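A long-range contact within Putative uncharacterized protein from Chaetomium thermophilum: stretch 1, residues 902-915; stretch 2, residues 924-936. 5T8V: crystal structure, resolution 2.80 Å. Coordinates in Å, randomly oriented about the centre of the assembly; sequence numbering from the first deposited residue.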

# COMPACT_ATOMS: atom_id res chain seq x y z
N PHE A 902 35.47 -49.66 23.59
CA PHE A 902 34.80 -48.37 23.74
C PHE A 902 33.41 -48.55 24.31
O PHE A 902 33.05 -47.93 25.32
N LEU A 903 32.60 -49.41 23.69
CA LEU A 903 31.26 -49.68 24.20
C LEU A 903 31.30 -50.13 25.66
O LEU A 903 30.60 -49.57 26.51
N THR A 904 32.13 -51.14 25.95
CA THR A 904 32.22 -51.66 27.31
C THR A 904 32.52 -50.54 28.31
O THR A 904 31.82 -50.37 29.31
N ASP A 905 33.57 -49.76 28.04
CA ASP A 905 33.95 -48.68 28.94
C ASP A 905 32.80 -47.69 29.12
O ASP A 905 32.47 -47.30 30.24
N VAL A 906 32.18 -47.28 28.01
CA VAL A 906 31.07 -46.33 28.09
C VAL A 906 29.98 -46.85 29.00
O VAL A 906 29.47 -46.13 29.86
N ARG A 907 29.61 -48.13 28.84
CA ARG A 907 28.57 -48.69 29.70
C ARG A 907 29.00 -48.68 31.16
O ARG A 907 28.22 -48.30 32.04
N LYS A 908 30.24 -49.08 31.45
CA LYS A 908 30.70 -49.11 32.83
C LYS A 908 30.71 -47.72 33.45
O LYS A 908 30.48 -47.58 34.66
N GLU A 909 30.98 -46.68 32.66
CA GLU A 909 30.92 -45.31 33.15
C GLU A 909 29.51 -44.74 33.13
O GLU A 909 29.30 -43.66 33.71
N LEU A 910 28.56 -45.42 32.50
CA LEU A 910 27.23 -44.89 32.28
C LEU A 910 26.15 -45.58 33.11
O LEU A 910 25.03 -45.08 33.16
N LEU A 911 26.46 -46.71 33.74
CA LEU A 911 25.48 -47.42 34.54
C LEU A 911 25.29 -46.78 35.91
O LEU A 911 24.15 -46.54 36.31
N PRO A 912 26.36 -46.50 36.67
CA PRO A 912 26.15 -46.00 38.03
C PRO A 912 25.34 -44.71 38.10
O PRO A 912 24.67 -44.48 39.11
N VAL A 913 25.37 -43.88 37.06
CA VAL A 913 24.59 -42.64 37.07
C VAL A 913 23.09 -42.89 37.07
O VAL A 913 22.32 -41.97 37.33
N VAL A 914 22.67 -44.12 36.78
CA VAL A 914 21.25 -44.46 36.80
C VAL A 914 20.63 -44.18 38.16
O VAL A 914 19.41 -43.96 38.24
N ALA A 915 21.42 -44.17 39.22
CA ALA A 915 20.90 -44.08 40.58
C ALA A 915 20.73 -42.65 41.07
O ALA A 915 20.37 -42.46 42.24
N ASP A 924 16.97 -41.21 28.16
CA ASP A 924 17.93 -41.31 27.07
C ASP A 924 19.14 -42.16 27.46
O ASP A 924 19.69 -42.89 26.63
N VAL A 925 19.56 -42.08 28.73
CA VAL A 925 20.73 -42.87 29.14
C VAL A 925 20.37 -44.34 29.22
O VAL A 925 21.20 -45.21 28.91
N MET A 926 19.15 -44.67 29.65
CA MET A 926 18.73 -46.06 29.67
C MET A 926 18.65 -46.62 28.25
O MET A 926 19.12 -47.73 27.97
N ALA A 927 18.05 -45.85 27.33
CA ALA A 927 18.06 -46.23 25.93
C ALA A 927 19.48 -46.50 25.45
O ALA A 927 19.76 -47.52 24.82
N CYS A 928 20.40 -45.58 25.76
CA CYS A 928 21.79 -45.75 25.36
C CYS A 928 22.37 -47.04 25.93
O CYS A 928 23.09 -47.77 25.24
N LEU A 929 22.07 -47.34 27.19
CA LEU A 929 22.53 -48.59 27.79
C LEU A 929 22.04 -49.79 26.99
O LEU A 929 22.83 -50.68 26.63
N TRP A 930 20.74 -49.85 26.71
CA TRP A 930 20.20 -50.95 25.91
C TRP A 930 20.93 -51.07 24.58
O TRP A 930 21.33 -52.16 24.17
N ILE A 931 21.12 -49.94 23.89
CA ILE A 931 21.83 -49.96 22.61
C ILE A 931 23.21 -50.59 22.78
O ILE A 931 23.54 -51.59 22.13
N ILE A 932 24.03 -50.00 23.65
CA ILE A 932 25.36 -50.55 23.92
C ILE A 932 25.28 -52.05 24.12
O ILE A 932 26.10 -52.81 23.59
N SER A 933 24.29 -52.51 24.89
CA SER A 933 24.19 -53.93 25.19
C SER A 933 23.84 -54.74 23.95
O SER A 933 24.28 -55.90 23.83
N THR A 934 23.07 -54.18 23.02
CA THR A 934 22.76 -54.91 21.79
C THR A 934 23.97 -54.98 20.87
O THR A 934 24.23 -56.03 20.27
N LEU A 935 24.72 -53.89 20.75
CA LEU A 935 25.95 -53.94 19.96
C LEU A 935 26.93 -54.95 20.55
O LEU A 935 27.47 -55.80 19.84
N LEU A 936 27.16 -54.87 21.86
CA LEU A 936 27.87 -55.93 22.56
C LEU A 936 27.00 -57.18 22.61
O LEU A 936 25.83 -57.18 22.24

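The two stretches pack as a nearly antiparallel helix pair, with axes that approach to 9.8 Å at an angle of 149° and 725 Å² of surface buried between them. At the centre of the contact lies Leu929. Its CA-to-CB bond points sideways, but the m, t rotamer brings the end of the side chain back across the interface, where CD2 lies 4.1 Å from CD2 of Leu910 and 4.0 Å from CG of Arg907, while CD1 meets CG2 of Val914 at 3.8 Å. One leucine thus touches residues of both the first helix and the 3-10 segment that follows.

Leu910, in the t, p rotamer, points toward the second helix and extends the apolar layer on the side of that helix's earlier turns. Its CG sits only 3.3 Å from CG2 of Val925 (chi1 p), a tight contact, and its CD2 is 4.0 Å from SG of Cys928. Val913 adds a looser contact, its CG2 4.2 Å from CG2 of Val925. Farther along, CG1 of Val914 reaches CE of Met926 at 4.4 Å; the Met926 CA-to-CB bond points away, and its t, p, p conformation folds the thioether end back to make this approach.

In the other direction along the pair, Ile932 (m, m) points toward the first helix. The CA atoms of Leu903 and Ile932 come within 6.0 Å, close enough for CG2 of Ile932 to lie 3.6 Å from the backbone O of Leu903 and 3.9 Å from CB of Arg907. CD1 of Ile932 extends to CG1 of Val906 at 4.3 Å. Leu903, in the m, p rotamer, packs its CD2 against CB of Leu935 at 3.3 Å and its CB against CD2 of Leu936 at 3.9 Å. Leu936, the first residue to leave helical geometry, still has its CA-to-CB bond pointing toward the first stretch; in its m, t rotamer, CD1 of Leu936 approaches OG1 of Thr904 at 3.6 Å.

The polar edge is built around Arg907. Its aliphatic part packs against Leu929 and Ile932, and the t, t, p chain carries the guanidinium onward to Ser933, where NH1 donates a hydrogen bond to OG of Ser933 at 3.0 Å, the only one between the stretches. Ser933 OG in turn donates to the backbone O of Leu929 at 3.1 Å, so the hydroxyl relays the arginine's contact into its own helix. The serine oxygen lies near the guanidinium plane, whereas CD1 of Leu936 covers one face, 3.5 Å from Arg907 NH2.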

# COMPACT_ATOMS: atom_id res chain seq x y z
CB PHE A 902 34.74 -47.66 22.39
CG PHE A 902 34.08 -46.32 22.44
CD1 PHE A 902 34.79 -45.19 22.80
CD2 PHE A 902 32.73 -46.18 22.12
CE1 PHE A 902 34.18 -43.95 22.84
CE2 PHE A 902 32.12 -44.95 22.17
CZ PHE A 902 32.84 -43.83 22.53
CB LEU A 903 30.58 -50.74 23.33
CG LEU A 903 29.92 -50.27 22.03
CD1 LEU A 903 30.87 -49.44 21.18
CD2 LEU A 903 29.41 -51.46 21.25
CB THR A 904 33.29 -52.75 27.38
OG1 THR A 904 32.95 -53.81 26.48
CG2 THR A 904 33.42 -53.31 28.79
CB ASP A 905 35.19 -47.96 28.42
CG ASP A 905 36.42 -48.85 28.42
OD1 ASP A 905 36.52 -49.74 29.30
OD2 ASP A 905 37.29 -48.66 27.54
CB VAL A 906 30.53 -46.02 26.68
CG1 VAL A 906 29.22 -45.24 26.76
CG2 VAL A 906 31.56 -45.22 25.89
CB ARG A 907 28.23 -50.11 29.27
CG ARG A 907 27.19 -50.78 30.17
CD ARG A 907 26.62 -52.03 29.53
NE ARG A 907 27.63 -53.07 29.34
CZ ARG A 907 27.38 -54.26 28.80
NH1 ARG A 907 26.16 -54.58 28.40
NH2 ARG A 907 28.37 -55.13 28.67
CB LYS A 908 32.09 -49.75 32.92
CG LYS A 908 32.06 -51.28 32.97
CD LYS A 908 33.40 -51.84 33.42
CE LYS A 908 34.11 -52.59 32.30
NZ LYS A 908 33.54 -53.94 32.06
CB GLU A 909 31.83 -44.41 32.30
CG GLU A 909 33.29 -44.84 32.26
CD GLU A 909 34.15 -43.89 31.45
OE1 GLU A 909 33.60 -42.88 30.94
OE2 GLU A 909 35.36 -44.15 31.31
CB LEU A 910 26.87 -45.00 30.79
CG LEU A 910 25.68 -44.19 30.28
CD1 LEU A 910 25.97 -42.70 30.37
CD2 LEU A 910 25.36 -44.59 28.85
CB LEU A 911 25.88 -48.89 34.69
CG LEU A 911 24.78 -49.76 35.30
CD1 LEU A 911 24.71 -51.10 34.58
CD2 LEU A 911 25.02 -49.97 36.79
CB PRO A 912 27.58 -45.79 38.56
CG PRO A 912 28.45 -45.77 37.36
CD PRO A 912 27.79 -46.66 36.36
CB VAL A 913 24.95 -41.74 35.87
CG1 VAL A 913 26.47 -41.58 35.75
CG2 VAL A 913 24.36 -42.27 34.57
CB VAL A 914 21.08 -45.95 36.41
CG1 VAL A 914 19.68 -46.45 36.76
CG2 VAL A 914 21.35 -46.14 34.93
CB ALA A 915 21.82 -44.84 41.54
CB ASP A 924 18.37 -39.91 26.63
CG ASP A 924 17.22 -39.07 26.12
OD1 ASP A 924 16.79 -39.29 24.96
OD2 ASP A 924 16.73 -38.20 26.86
CB VAL A 925 21.30 -42.36 30.48
CG1 VAL A 925 20.31 -42.56 31.58
CG2 VAL A 925 22.59 -43.07 30.80
CB MET A 926 17.38 -46.20 30.38
CG MET A 926 16.90 -47.64 30.53
SD MET A 926 17.98 -48.66 31.56
CE MET A 926 17.61 -48.00 33.19
CB ALA A 927 17.40 -45.14 25.08
CB CYS A 928 22.61 -44.54 25.79
SG CYS A 928 24.25 -44.44 25.05
CB LEU A 929 22.05 -48.69 29.24
CG LEU A 929 22.74 -47.81 30.28
CD1 LEU A 929 22.02 -47.91 31.62
CD2 LEU A 929 24.21 -48.19 30.43
CB TRP A 930 18.71 -50.75 25.69
CG TRP A 930 18.09 -51.76 24.75
CD1 TRP A 930 17.45 -51.49 23.58
CD2 TRP A 930 18.07 -53.19 24.90
NE1 TRP A 930 17.02 -52.66 22.99
CE2 TRP A 930 17.39 -53.71 23.78
CE3 TRP A 930 18.56 -54.07 25.87
CZ2 TRP A 930 17.18 -55.08 23.61
CZ3 TRP A 930 18.35 -55.43 25.69
CH2 TRP A 930 17.67 -55.92 24.57
CB ILE A 931 21.92 -48.54 22.03
CG1 ILE A 931 20.52 -47.99 21.72
CG2 ILE A 931 22.80 -48.51 20.78
CD1 ILE A 931 19.76 -48.74 20.64
CB ILE A 932 25.99 -49.86 25.14
CG1 ILE A 932 26.18 -48.36 24.91
CG2 ILE A 932 27.32 -50.53 25.51
CD1 ILE A 932 27.33 -48.00 23.99
CB SER A 933 23.15 -54.15 26.29
OG SER A 933 23.55 -53.54 27.50
CB THR A 934 21.58 -54.26 21.07
OG1 THR A 934 21.88 -52.90 20.76
CG2 THR A 934 20.32 -54.33 21.92
CB LEU A 935 26.59 -52.55 19.87
CG LEU A 935 25.94 -51.61 18.86
CD1 LEU A 935 25.13 -50.55 19.56
CD2 LEU A 935 26.99 -50.97 17.96
CB LEU A 936 28.26 -55.49 23.97
CG LEU A 936 29.22 -54.31 24.12
CD1 LEU A 936 29.42 -53.97 25.59
CD2 LEU A 936 30.55 -54.60 23.45